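PDB 5LPH: centrosomal protein of 104 kDa from Homo sapiens, which is required for ciliogenesis and for structural integrity at the ciliary tip, the chain described here being its TOG domain, a helical-repeat module linked to tubulin binding. Local coordinates for residues Glu30-Lys35 / Leu51-Tyr56; Asp45-Thr50 / Arg91-Leu96; Met75-Gly80 / Thr121-Lys126. All blocks are in the same frame, centred on the assembly; numbering follows the deposited sequence. Where two conformers were deposited one is given.

Contact 1 (Glu30-Lys35 / Leu51-Tyr56)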
ATOM      1  N   GLU A  30     -20.114 -21.453  -9.888  1.00 48.95           N
ATOM      2  CA  GLU A  30     -21.277 -20.855 -10.558  1.00 50.53           C
ATOM      3  C   GLU A  30     -20.807 -19.969 -11.724  1.00 49.21           C
ATOM      4  O   GLU A  30     -19.630 -19.599 -11.773  1.00 47.41           O
ATOM      5  CB  GLU A  30     -22.182 -20.095  -9.565  1.00 52.93           C
ATOM      6  CG  GLU A  30     -21.603 -18.828  -8.943  1.00 56.15           C
ATOM      7  CD  GLU A  30     -20.994 -19.037  -7.568  1.00 58.31           C
ATOM      8  OE1 GLU A  30     -20.677 -20.189  -7.186  1.00 56.85           O
ATOM      9  OE2 GLU A  30     -20.820 -18.024  -6.859  1.00 64.15           O
ATOM     10  N   PRO A  31     -21.708 -19.643 -12.675  1.00 48.41           N
ATOM     11  CA  PRO A  31     -21.228 -18.852 -13.799  1.00 48.88           C
ATOM     12  C   PRO A  31     -20.976 -17.399 -13.407  1.00 48.06           C
ATOM     13  O   PRO A  31     -21.511 -16.909 -12.400  1.00 49.06           O
ATOM     14  CB  PRO A  31     -22.374 -18.950 -14.808  1.00 48.90           C
ATOM     15  CG  PRO A  31     -23.590 -19.082 -13.968  1.00 48.35           C
ATOM     16  CD  PRO A  31     -23.173 -19.823 -12.726  1.00 48.09           C
ATOM     17  N   LEU A  32     -20.150 -16.735 -14.203  1.00 46.97           N
ATOM     18  CA  LEU A  32     -19.887 -15.311 -14.040  1.00 47.67           C
ATOM     19  C   LEU A  32     -21.156 -14.524 -14.353  1.00 48.84           C
ATOM     20  O   LEU A  32     -21.883 -14.862 -15.289  1.00 51.67           O
ATOM     21  CB  LEU A  32     -18.750 -14.873 -14.974  1.00 46.54           C
ATOM     22  CG  LEU A  32     -17.377 -15.475 -14.652  1.00 45.56           C
ATOM     23  CD1 LEU A  32     -16.448 -15.418 -15.856  1.00 45.08           C
ATOM     24  CD2 LEU A  32     -16.750 -14.777 -13.455  1.00 45.07           C
ATOM     25  N   THR A  33     -21.419 -13.481 -13.570  1.00 50.57           N
ATOM     26  CA  THR A  33     -22.527 -12.566 -13.848  1.00 53.53           C
ATOM     27  C   THR A  33     -22.199 -11.749 -15.092  1.00 54.32           C
ATOM     28  O   THR A  33     -21.047 -11.721 -15.529  1.00 53.72           O
ATOM     29  CB  THR A  33     -22.774 -11.588 -12.683  1.00 55.03           C
ATOM     30  OG1 THR A  33     -21.579 -10.835 -12.428  1.00 57.53           O
ATOM     31  CG2 THR A  33     -23.196 -12.337 -11.417  1.00 53.66           C
ATOM     32  N   GLU A  34     -23.207 -11.084 -15.652  1.00 58.12           N
ATOM     33  CA  GLU A  34     -23.004 -10.229 -16.828  1.00 60.45           C
ATOM     34  C   GLU A  34     -22.012  -9.092 -16.533  1.00 61.06           C
ATOM     35  O   GLU A  34     -21.151  -8.795 -17.361  1.00 58.11           O
ATOM     36  CB  GLU A  34     -24.339  -9.669 -17.339  1.00 62.77           C
ATOM     37  CG  GLU A  34     -24.268  -8.957 -18.689  1.00 67.02           C
ATOM     38  CD  GLU A  34     -23.675  -9.816 -19.801  1.00 71.93           C
ATOM     39  OE1 GLU A  34     -24.002 -11.024 -19.877  1.00 74.11           O
ATOM     40  OE2 GLU A  34     -22.867  -9.286 -20.600  1.00 74.06           O
ATOM     41  N   LYS A  35     -22.128  -8.490 -15.348  1.00 62.73           N
ATOM     42  CA  LYS A  35     -21.210  -7.436 -14.892  1.00 62.78           C
ATOM     43  C   LYS A  35     -19.760  -7.916 -14.778  1.00 58.91           C
ATOM     44  O   LYS A  35     -18.838  -7.233 -15.238  1.00 58.21           O
ATOM     45  CB  LYS A  35     -21.676  -6.877 -13.539  1.00 67.39           C
ATOM     46  CG  LYS A  35     -20.751  -5.833 -12.926  1.00 71.79           C
ATOM     47  CD  LYS A  35     -21.512  -4.922 -11.957  1.00 76.16           C
ATOM     48  CE  LYS A  35     -22.096  -3.729 -12.670  1.00 78.64           C
ATOM     49  NZ  LYS A  35     -22.888  -2.836 -11.781  1.00 79.97           N
ATOM     50  N   LEU A  51     -10.586 -20.658 -14.805  1.00 39.73           N
ATOM     51  CA  LEU A  51      -9.821 -20.041 -13.728  1.00 39.43           C
ATOM     52  C   LEU A  51     -10.464 -18.736 -13.248  1.00 38.05           C
ATOM     53  O   LEU A  51     -10.489 -18.474 -12.043  1.00 37.24           O
ATOM     54  CB  LEU A  51      -8.368 -19.816 -14.160  1.00 40.42           C
ATOM     55  CG  LEU A  51      -7.345 -19.597 -13.036  1.00 42.05           C
ATOM     56  CD1 LEU A  51      -5.978 -20.105 -13.473  1.00 42.43           C
ATOM     57  CD2 LEU A  51      -7.267 -18.136 -12.602  1.00 42.83           C
ATOM     58  N   VAL A  52     -10.990 -17.927 -14.167  1.00 36.28           N
ATOM     59  CA  VAL A  52     -11.634 -16.660 -13.775  1.00 35.94           C
ATOM     60  C   VAL A  52     -12.924 -16.925 -12.988  1.00 36.23           C
ATOM     61  O   VAL A  52     -13.192 -16.248 -11.995  1.00 37.51           O
ATOM     62  CB  VAL A  52     -11.905 -15.734 -14.983  1.00 35.24           C
ATOM     63  CG1 VAL A  52     -12.708 -14.506 -14.577  1.00 34.94           C
ATOM     64  CG2 VAL A  52     -10.591 -15.293 -15.610  1.00 36.51           C
ATOM     65  N   ALA A  53     -13.707 -17.908 -13.431  1.00 36.37           N
ATOM     66  CA  ALA A  53     -14.938 -18.309 -12.742  1.00 36.61           C
ATOM     67  C   ALA A  53     -14.664 -18.801 -11.315  1.00 36.28           C
ATOM     68  O   ALA A  53     -15.375 -18.423 -10.394  1.00 33.76           O
ATOM     69  CB  ALA A  53     -15.671 -19.383 -13.537  1.00 37.02           C
ATOM     70  N   GLU A  54     -13.642 -19.642 -11.153  1.00 37.58           N
ATOM     71  CA  GLU A  54     -13.152 -20.058  -9.830  1.00 41.04           C
ATOM     72  C   GLU A  54     -12.877 -18.859  -8.912  1.00 42.25           C
ATOM     73  O   GLU A  54     -13.361 -18.810  -7.776  1.00 43.59           O
ATOM     74  CB  GLU A  54     -11.849 -20.847  -9.946  1.00 44.35           C
ATOM     75  CG  GLU A  54     -11.954 -22.341 -10.161  1.00 47.30           C
ATOM     76  CD  GLU A  54     -10.619 -23.012  -9.867  1.00 50.57           C
ATOM     77  OE1 GLU A  54      -9.682 -22.810 -10.669  1.00 54.08           O
ATOM     78  OE2 GLU A  54     -10.500 -23.706  -8.827  1.00 52.73           O
ATOM     79  N   ALA A  55     -12.099 -17.903  -9.424  1.00 40.46           N
ATOM     80  CA  ALA A  55     -11.712 -16.699  -8.676  1.00 38.90           C
ATOM     81  C   ALA A  55     -12.884 -15.822  -8.251  1.00 37.53           C
ATOM     82  O   ALA A  55     -12.808 -15.171  -7.215  1.00 38.05           O
ATOM     83  CB  ALA A  55     -10.714 -15.874  -9.483  1.00 38.55           C
ATOM     84  N   TYR A  56     -13.953 -15.807  -9.047  1.00 38.30           N
ATOM     85  CA  TYR A  56     -15.148 -14.988  -8.774  1.00 39.16           C
ATOM     86  C   TYR A  56     -16.238 -15.662  -7.935  1.00 40.60           C
ATOM     87  O   TYR A  56     -17.154 -14.979  -7.469  1.00 44.08           O
ATOM     88  CB  TYR A  56     -15.787 -14.524 -10.093  1.00 39.83           C
ATOM     89  CG  TYR A  56     -15.275 -13.192 -10.594  1.00 40.30           C
ATOM     90  CD1 TYR A  56     -14.047 -13.096 -11.244  1.00 40.46           C
ATOM     91  CD2 TYR A  56     -16.027 -12.034 -10.439  1.00 40.40           C
ATOM     92  CE1 TYR A  56     -13.576 -11.882 -11.711  1.00 41.46           C
ATOM     93  CE2 TYR A  56     -15.563 -10.809 -10.905  1.00 41.33           C
ATOM     94  CZ  TYR A  56     -14.333 -10.742 -11.536  1.00 40.75           C
ATOM     95  OH  TYR A  56     -13.849  -9.551 -12.005  1.00 40.75           O
TER
HETATM   96  O   HOH W   1     -18.048 -17.721 -10.437  1.00 30.49           O
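The one aromatic ring in this contact belongs to Tyr-56, and Leu-32 meets it at its root: the methyl CD2 lies 3.5 Å from Tyr-56 CB and 3.6 Å from Tyr-56 CG, approaching the ring obliquely. Partners from other parts of the chain also meet this residue, Arg-99 in a cation-pi interaction and Glu-39 OE2 in a hydrogen bond with the hydroxyl. Leu-32 itself comes from the loop that leads into helix 34-39. Its chi1 of -66° sets CG anti to the carbonyl carbon; beyond it the methyls go to different residues of helix 49-56. While CD2 takes Tyr-56, CD1 rests 4.1 Å from Val-52 CG1, and the leucine crosses both side chains at about a right angle. CD2 also sits 4.0 Å from Ala-53 CA; between them the two methyls reach from Val-52 to Tyr-56, one turn on. An alanine in place of Leu-32 would probably leave Val-52 CG1 and the base of the Tyr-56 ring without their apolar cover and open a gap beside Ala-53. The polar link is made by a water, which donates to Glu-30 O at 2.8 Å and to Ala-53 O at the same length. The contact is a surface one near the N-terminal end of the modelled chain: Leu-32 reaches Leu-37 of helix 34-39 and Ile-44 of helix 41-47, and Tyr-56 packs on Phe-95 of helix 83-100.

Contact 2 (Asp45-Thr50 / Arg91-Leu96); sequences DVLGET and RASVFL
Val-46 and Leu-47 meet Ala-92 and Leu-96 in a buried, largely apolar packing of the last turn of helix 41-47 against the middle of helix 83-100. Ala-92 is the meeting point: its CB has Val-46 CG1 at 3.9 Å and Leu-47 CG at 3.8 Å. The small methyl lets the backbones come close, with Val-46 CA and Ala-92 CA 6.7 Å apart. Leu-47 also reaches Leu-96, one turn on from Ala-92; the two meet tip to tip, Leu-47 CD1 to Leu-96 CD1 at 3.6 Å. Helix-on-helix apolar packing of this kind forms the interior of a HEAT-type alpha-helical solenoid, the fold of TOG domains. Leu-70 of helix 60-76 touches Leu-47, Ser-93 and Leu-96, bringing a third helix into the cluster. Ser-93 lies beside Leu-47 CD2, but its hydroxyl is engaged in a hydrogen bond to Thr-89 O within its own helix. Directly after Leu-47 the chain turns at Gly-48, whose backbone angles, with phi at 95°, would jam a CB against the preceding carbonyl oxygen; the glycine also occupies the N-cap position of helix 49-56.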
ATOM      1  N   ASP A  45      -9.695 -14.095 -21.732  1.00 38.93           N
ATOM      2  CA  ASP A  45      -8.895 -14.420 -22.926  1.00 38.23           C
ATOM      3  C   ASP A  45      -7.507 -14.952 -22.581  1.00 40.07           C
ATOM      4  O   ASP A  45      -7.027 -15.890 -23.210  1.00 40.97           O
ATOM      5  CB  ASP A  45      -8.756 -13.199 -23.840  1.00 38.33           C
ATOM      6  CG  ASP A  45     -10.030 -12.887 -24.597  1.00 39.05           C
ATOM      7  OD1 ASP A  45     -10.676 -13.832 -25.103  1.00 40.49           O
ATOM      8  OD2 ASP A  45     -10.391 -11.700 -24.701  1.00 37.61           O
ATOM      9  N   VAL A  46      -6.881 -14.369 -21.564  1.00 40.86           N
ATOM     10  CA  VAL A  46      -5.498 -14.690 -21.203  1.00 40.72           C
ATOM     11  C   VAL A  46      -5.403 -15.925 -20.305  1.00 40.43           C
ATOM     12  O   VAL A  46      -4.559 -16.793 -20.525  1.00 41.13           O
ATOM     13  CB  VAL A  46      -4.835 -13.478 -20.506  1.00 43.12           C
ATOM     14  CG1 VAL A  46      -3.428 -13.809 -20.017  1.00 42.89           C
ATOM     15  CG2 VAL A  46      -4.810 -12.276 -21.446  1.00 43.05           C
ATOM     16  N   LEU A  47      -6.256 -15.992 -19.284  1.00 40.85           N
ATOM     17  CA  LEU A  47      -6.194 -17.057 -18.268  1.00 41.53           C
ATOM     18  C   LEU A  47      -7.202 -18.184 -18.468  1.00 41.99           C
ATOM     19  O   LEU A  47      -7.054 -19.239 -17.851  1.00 46.52           O
ATOM     20  CB  LEU A  47      -6.410 -16.458 -16.876  1.00 40.75           C
ATOM     21  CG  LEU A  47      -5.472 -15.313 -16.500  1.00 40.61           C
ATOM     22  CD1 LEU A  47      -5.891 -14.738 -15.159  1.00 41.60           C
ATOM     23  CD2 LEU A  47      -4.027 -15.786 -16.469  1.00 40.67           C
ATOM     24  N   GLY A  48      -8.226 -17.953 -19.291  1.00 41.90           N
ATOM     25  CA  GLY A  48      -9.282 -18.935 -19.533  1.00 41.42           C
ATOM     26  C   GLY A  48     -10.465 -18.687 -18.617  1.00 41.53           C
ATOM     27  O   GLY A  48     -10.310 -18.157 -17.509  1.00 41.71           O
ATOM     28  N   GLU A  49     -11.647 -19.077 -19.078  1.00 40.61           N
ATOM     29  CA  GLU A  49     -12.878 -18.845 -18.333  1.00 42.12           C
ATOM     30  C   GLU A  49     -12.954 -19.635 -17.027  1.00 40.74           C
ATOM     31  O   GLU A  49     -13.492 -19.135 -16.052  1.00 41.25           O
ATOM     32  CB  GLU A  49     -14.099 -19.172 -19.192  1.00 44.72           C
ATOM     33  CG  GLU A  49     -15.415 -18.716 -18.577  1.00 47.72           C
ATOM     34  CD  GLU A  49     -16.596 -18.879 -19.513  1.00 50.30           C
ATOM     35  OE1 GLU A  49     -17.538 -18.062 -19.430  1.00 51.95           O
ATOM     36  OE2 GLU A  49     -16.588 -19.825 -20.329  1.00 52.86           O
ATOM     37  N   THR A  50     -12.427 -20.857 -17.017  1.00 40.91           N
ATOM     38  CA  THR A  50     -12.490 -21.737 -15.844  1.00 43.36           C
ATOM     39  C   THR A  50     -11.829 -21.093 -14.628  1.00 41.25           C
ATOM     40  O   THR A  50     -12.438 -20.992 -13.563  1.00 41.39           O
ATOM     41  CB  THR A  50     -11.827 -23.111 -16.127  1.00 45.00           C
ATOM     42  OG1 THR A  50     -12.541 -23.772 -17.175  1.00 45.71           O
ATOM     43  CG2 THR A  50     -11.835 -24.017 -14.882  1.00 46.72           C
ATOM     44  N   ARG A  91      -0.587  -8.901 -16.383  1.00 45.76           N
ATOM     45  CA  ARG A  91      -1.673  -7.919 -16.211  0.50 45.98           C
ATOM     46  C   ARG A  91      -3.003  -8.569 -15.816  1.00 45.24           C
ATOM     47  O   ARG A  91      -3.766  -8.006 -15.024  1.00 43.55           O
ATOM     48  CB  ARG A  91      -1.840  -7.045 -17.471  0.50 46.85           C
ATOM     49  CG  ARG A  91      -0.692  -6.054 -17.655  0.50 48.36           C
ATOM     50  CD  ARG A  91      -0.830  -5.070 -18.807  0.50 49.35           C
ATOM     51  NE  ARG A  91       0.476  -4.448 -19.058  0.50 50.37           N
ATOM     52  CZ  ARG A  91       0.811  -3.210 -18.702  0.50 49.34           C
ATOM     53  NH1 ARG A  91       2.031  -2.759 -18.958  0.50 49.21           N
ATOM     54  NH2 ARG A  91      -0.068  -2.419 -18.108  0.50 48.50           N
ATOM     55  N   ALA A  92      -3.272  -9.753 -16.360  1.00 43.95           N
ATOM     56  CA  ALA A  92      -4.474 -10.510 -16.009  1.00 42.16           C
ATOM     57  C   ALA A  92      -4.390 -11.046 -14.578  1.00 41.31           C
ATOM     58  O   ALA A  92      -5.384 -11.046 -13.850  1.00 39.40           O
ATOM     59  CB  ALA A  92      -4.673 -11.656 -16.979  1.00 41.35           C
ATOM     60  N   SER A  93      -3.202 -11.506 -14.191  1.00 40.45           N
ATOM     61  CA  SER A  93      -2.960 -11.989 -12.837  1.00 41.44           C
ATOM     62  C   SER A  93      -3.067 -10.878 -11.795  1.00 41.67           C
ATOM     63  O   SER A  93      -3.647 -11.084 -10.730  1.00 44.26           O
ATOM     64  CB  SER A  93      -1.600 -12.678 -12.748  1.00 40.67           C
ATOM     65  OG  SER A  93      -1.579 -13.786 -13.627  1.00 40.33           O
ATOM     66  N   VAL A  94      -2.530  -9.705 -12.115  1.00 40.88           N
ATOM     67  CA  VAL A  94      -2.648  -8.537 -11.240  1.00 40.12           C
ATOM     68  C   VAL A  94      -4.111  -8.108 -11.073  1.00 40.16           C
ATOM     69  O   VAL A  94      -4.511  -7.694  -9.980  1.00 40.29           O
ATOM     70  CB  VAL A  94      -1.752  -7.370 -11.732  1.00 39.65           C
ATOM     71  CG1 VAL A  94      -2.080  -6.067 -11.017  1.00 40.23           C
ATOM     72  CG2 VAL A  94      -0.286  -7.718 -11.515  1.00 39.08           C
ATOM     73  N   PHE A  95      -4.896  -8.210 -12.146  1.00 39.05           N
ATOM     74  CA  PHE A  95      -6.341  -7.938 -12.089  1.00 38.02           C
ATOM     75  C   PHE A  95      -7.050  -8.830 -11.048  1.00 37.81           C
ATOM     76  O   PHE A  95      -7.883  -8.345 -10.280  1.00 37.62           O
ATOM     77  CB  PHE A  95      -6.981  -8.079 -13.486  1.00 37.05           C
ATOM     78  CG  PHE A  95      -8.487  -8.020 -13.482  1.00 36.46           C
ATOM     79  CD1 PHE A  95      -9.241  -9.183 -13.361  1.00 36.08           C
ATOM     80  CD2 PHE A  95      -9.152  -6.809 -13.608  1.00 36.19           C
ATOM     81  CE1 PHE A  95     -10.626  -9.137 -13.350  1.00 36.23           C
ATOM     82  CE2 PHE A  95     -10.540  -6.755 -13.603  1.00 36.80           C
ATOM     83  CZ  PHE A  95     -11.277  -7.923 -13.472  1.00 36.23           C
ATOM     84  N   LEU A  96      -6.716 -10.119 -11.030  1.00 37.90           N
ATOM     85  CA  LEU A  96      -7.286 -11.057 -10.055  1.00 38.34           C
ATOM     86  C   LEU A  96      -6.745 -10.856  -8.632  1.00 39.59           C
ATOM     87  O   LEU A  96      -7.509 -10.955  -7.675  1.00 39.47           O
ATOM     88  CB  LEU A  96      -7.091 -12.510 -10.503  1.00 37.64           C
ATOM     89  CG  LEU A  96      -7.896 -12.963 -11.727  1.00 37.09           C
ATOM     90  CD1 LEU A  96      -7.573 -14.411 -12.033  1.00 36.88           C
ATOM     91  CD2 LEU A  96      -9.397 -12.798 -11.532  1.00 36.59           C
TER

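Contact 3 (Met75-Gly80 / Thr121-Lys126); sequences MEMPVG and TQYIPK
Met-75 and Met-77, both deposited as selenomethionine, meet Tyr-123 and Lys-126 where helices 60-76 and 106-126 of the HEAT-type helical solenoid reach their C-terminal ends. The apolar part begins with Met-75, whose chain is bent: chi2 of -52° sets SE over the backbone of the other helix, 4.1 Å from Tyr-123 N, and chi3 of -67° turns CE away from an extended course. That methyl fits between two residues one helical turn apart, 3.9 Å from Lys-126 CD and 4.0 Å from Gln-122 CB. Helix 106-126 is itself irregular here, with a wider pi-type turn at 121-123 and a kink at Pro-125, whose nitrogen has no bond to the turn before. A selenium-aromatic approach follows. Met-77 SE lies at the edge of the Tyr-123 ring, near its plane, 4.1 Å from Tyr-123 OH. The hydroxyl's hydrogen-bond partner is Leu-86 O, and His-127 packs edge-to-face with the ring, so the phenol is held by more than the methionine. The polar part centres on the lysine ammonium, with Val-79 CG1 4.4 Å from Lys-126 CE. Lys-126 NZ gives a weak hydrogen bond to Met-77 O at 3.1 Å, and a water bridges the same two atoms, accepting from Lys-126 NZ at 2.7 Å and donating to Met-77 O at 2.9 Å.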
HETATM    1  N   MSE A  75       5.026 -19.480 -12.889  1.00 72.53           N
HETATM    2  CA  MSE A  75       6.421 -19.930 -12.751  1.00 75.38           C
HETATM    3  C   MSE A  75       6.813 -21.096 -13.627  1.00 76.51           C
HETATM    4  O   MSE A  75       8.002 -21.376 -13.764  1.00 75.11           O
HETATM    5  CB  MSE A  75       6.734 -20.249 -11.287  1.00 76.80           C
HETATM    6  CG  MSE A  75       6.684 -18.999 -10.407  1.00 77.98           C
HETATM    7 SE   MSE A  75       7.795 -17.493 -11.065  1.00 82.19          SE
HETATM    8  CE  MSE A  75       9.555 -18.333 -10.779  1.00 80.45           C
ATOM      9  N   GLU A  76       5.843 -21.782 -14.231  1.00 79.82           N
ATOM     10  CA  GLU A  76       6.139 -22.843 -15.203  1.00 81.60           C
ATOM     11  C   GLU A  76       6.343 -22.321 -16.631  1.00 81.46           C
ATOM     12  O   GLU A  76       6.750 -23.087 -17.500  1.00 83.12           O
ATOM     13  CB  GLU A  76       5.040 -23.913 -15.198  1.00 83.17           C
ATOM     14  CG  GLU A  76       5.025 -24.765 -13.938  1.00 86.16           C
ATOM     15  CD  GLU A  76       3.870 -25.758 -13.892  1.00 90.51           C
ATOM     16  OE1 GLU A  76       3.187 -25.960 -14.922  1.00 91.04           O
ATOM     17  OE2 GLU A  76       3.648 -26.349 -12.813  1.00 93.14           O
HETATM   18  N   MSE A  77       6.071 -21.038 -16.882  1.00 82.67           N
HETATM   19  CA  MSE A  77       6.234 -20.480 -18.229  1.00 85.33           C
HETATM   20  C   MSE A  77       7.705 -20.364 -18.556  1.00 84.79           C
HETATM   21  O   MSE A  77       8.456 -19.767 -17.782  1.00 80.53           O
HETATM   22  CB  MSE A  77       5.568 -19.118 -18.372  1.00 87.49           C
HETATM   23  CG  MSE A  77       4.069 -19.303 -18.544  1.00 90.30           C
HETATM   24 SE   MSE A  77       3.200 -17.556 -18.315  1.00 94.71          SE
HETATM   25  CE  MSE A  77       2.612 -17.343 -20.183  1.00 94.99           C
ATOM     26  N   PRO A  78       8.131 -20.921 -19.695  1.00 87.24           N
ATOM     27  CA  PRO A  78       9.563 -20.991 -20.004  1.00 88.05           C
ATOM     28  C   PRO A  78      10.210 -19.627 -20.298  1.00 88.12           C
ATOM     29  O   PRO A  78       9.524 -18.684 -20.707  1.00 87.23           O
ATOM     30  CB  PRO A  78       9.608 -21.896 -21.240  1.00 88.77           C
ATOM     31  CG  PRO A  78       8.300 -21.679 -21.915  1.00 88.81           C
ATOM     32  CD  PRO A  78       7.307 -21.425 -20.815  1.00 88.73           C
ATOM     33  N   VAL A  79      11.518 -19.542 -20.054  1.00 90.34           N
ATOM     34  CA  VAL A  79      12.316 -18.307 -20.293  1.00 93.28           C
ATOM     35  C   VAL A  79      12.152 -17.585 -21.643  1.00 94.71           C
ATOM     36  O   VAL A  79      12.132 -16.354 -21.670  1.00 94.26           O
ATOM     37  CB  VAL A  79      13.839 -18.526 -20.026  1.00 93.47           C
ATOM     38  CG1 VAL A  79      14.099 -18.732 -18.538  1.00 93.46           C
ATOM     39  CG2 VAL A  79      14.400 -19.691 -20.843  1.00 94.38           C
ATOM     40  N   GLY A  80      12.034 -18.333 -22.740  1.00 95.91           N
ATOM     41  CA  GLY A  80      11.925 -17.764 -24.085  1.00 95.91           C
ATOM     42  C   GLY A  80      10.542 -17.346 -24.577  1.00 95.19           C
ATOM     43  O   GLY A  80      10.423 -16.916 -25.718  1.00 96.92           O
ATOM     44  N   THR A 121       8.855 -10.280  -7.212  1.00 54.77           N
ATOM     45  CA  THR A 121      10.186 -10.722  -6.756  1.00 55.87           C
ATOM     46  C   THR A 121      10.807 -11.881  -7.550  1.00 57.84           C
ATOM     47  O   THR A 121      12.023 -12.069  -7.500  1.00 59.70           O
ATOM     48  CB  THR A 121      10.083 -11.072  -5.235  1.00 54.80           C
ATOM     49  OG1 THR A 121       9.757  -9.877  -4.519  1.00 56.06           O
ATOM     50  CG2 THR A 121      11.338 -11.714  -4.584  1.00 55.84           C
ATOM     51  N   GLN A 122       9.996 -12.654  -8.274  1.00 60.86           N
ATOM     52  CA  GLN A 122      10.495 -13.841  -8.989  1.00 62.32           C
ATOM     53  C   GLN A 122      10.216 -13.824 -10.494  1.00 61.14           C
ATOM     54  O   GLN A 122      11.132 -14.019 -11.289  1.00 64.51           O
ATOM     55  CB  GLN A 122       9.926 -15.116  -8.360  1.00 66.16           C
ATOM     56  CG  GLN A 122      10.117 -15.195  -6.849  1.00 70.40           C
ATOM     57  CD  GLN A 122       9.771 -16.561  -6.281  1.00 75.41           C
ATOM     58  OE1 GLN A 122       8.805 -16.709  -5.525  1.00 80.38           O
ATOM     59  NE2 GLN A 122      10.549 -17.571  -6.657  1.00 78.04           N
ATOM     60  N   TYR A 123       8.960 -13.599 -10.874  1.00 58.16           N
ATOM     61  CA  TYR A 123       8.529 -13.625 -12.280  1.00 54.93           C
ATOM     62  C   TYR A 123       9.150 -12.499 -13.099  1.00 55.12           C
ATOM     63  O   TYR A 123       9.703 -12.743 -14.169  1.00 54.74           O
ATOM     64  CB  TYR A 123       7.003 -13.529 -12.335  1.00 51.42           C
ATOM     65  CG  TYR A 123       6.340 -13.608 -13.700  1.00 49.53           C
ATOM     66  CD1 TYR A 123       5.985 -14.837 -14.263  1.00 48.47           C
ATOM     67  CD2 TYR A 123       5.993 -12.449 -14.393  1.00 48.18           C
ATOM     68  CE1 TYR A 123       5.337 -14.907 -15.490  1.00 47.21           C
ATOM     69  CE2 TYR A 123       5.346 -12.510 -15.617  1.00 48.63           C
ATOM     70  CZ  TYR A 123       5.020 -13.740 -16.162  1.00 47.72           C
ATOM     71  OH  TYR A 123       4.372 -13.784 -17.379  1.00 49.25           O
ATOM     72  N   ILE A 124       9.037 -11.269 -12.604  1.00 56.98           N
ATOM     73  CA  ILE A 124       9.571 -10.098 -13.318  1.00 58.58           C
ATOM     74  C   ILE A 124      11.095 -10.186 -13.571  1.00 62.24           C
ATOM     75  O   ILE A 124      11.520 -10.031 -14.715  1.00 63.89           O
ATOM     76  CB  ILE A 124       9.145  -8.764 -12.647  1.00 56.20           C
ATOM     77  CG1 ILE A 124       7.675  -8.476 -12.994  1.00 54.51           C
ATOM     78  CG2 ILE A 124      10.037  -7.603 -13.089  1.00 55.69           C
ATOM     79  CD1 ILE A 124       7.040  -7.342 -12.211  1.00 54.07           C
ATOM     80  N   PRO A 125      11.910 -10.432 -12.518  1.00 66.26           N
ATOM     81  CA  PRO A 125      13.358 -10.640 -12.742  1.00 67.30           C
ATOM     82  C   PRO A 125      13.742 -11.888 -13.559  1.00 67.38           C
ATOM     83  O   PRO A 125      14.737 -11.846 -14.284  1.00 69.09           O
ATOM     84  CB  PRO A 125      13.939 -10.716 -11.319  1.00 66.77           C
ATOM     85  CG  PRO A 125      12.775 -10.907 -10.411  1.00 67.32           C
ATOM     86  CD  PRO A 125      11.605 -10.263 -11.085  1.00 66.16           C
ATOM     87  N   LYS A 126      12.972 -12.971 -13.451  1.00 67.69           N
ATOM     88  CA  LYS A 126      13.207 -14.184 -14.259  1.00 68.27           C
ATOM     89  C   LYS A 126      13.137 -13.915 -15.763  1.00 68.82           C
ATOM     90  O   LYS A 126      13.975 -14.401 -16.518  1.00 66.96           O
ATOM     91  CB  LYS A 126      12.207 -15.286 -13.885  1.00 69.60           C
ATOM     92  CG  LYS A 126      12.240 -16.540 -14.756  1.00 70.10           C
ATOM     93  CD  LYS A 126      11.766 -17.760 -13.978  1.00 70.58           C
ATOM     94  CE  LYS A 126      11.767 -19.026 -14.817  1.00 70.78           C
ATOM     95  NZ  LYS A 126      10.420 -19.347 -15.357  1.00 70.51           N
TER
HETATM   96  O   HOH W   2       7.970 -18.176 -15.364  1.00 66.78           O

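Overall arrangement
Contacts 1 and 2 form one patch, their centres about 11 Å apart. Helix 49-56 serves both, and the two touch: Tyr-56 OH lies 3.4 Å from Phe-95 CZ, and Leu-51 CD2 lies 3.8 Å from Leu-96 CD1. Contact 3 stands apart, its centre about 17 Å from that of contact 2 and about 27 Å from that of contact 1, with nearest atoms about 7 Å and 11 Å away. Contact 2 alternates along the chain with both others, whereas contact 1 closes before contact 3 opens. Helix 60-76 ends in contact 3 and lends Leu-70 to contact 2. All three show how the solenoid's N-terminal part packs, buried in contact 2, nearer the surface elsewhere.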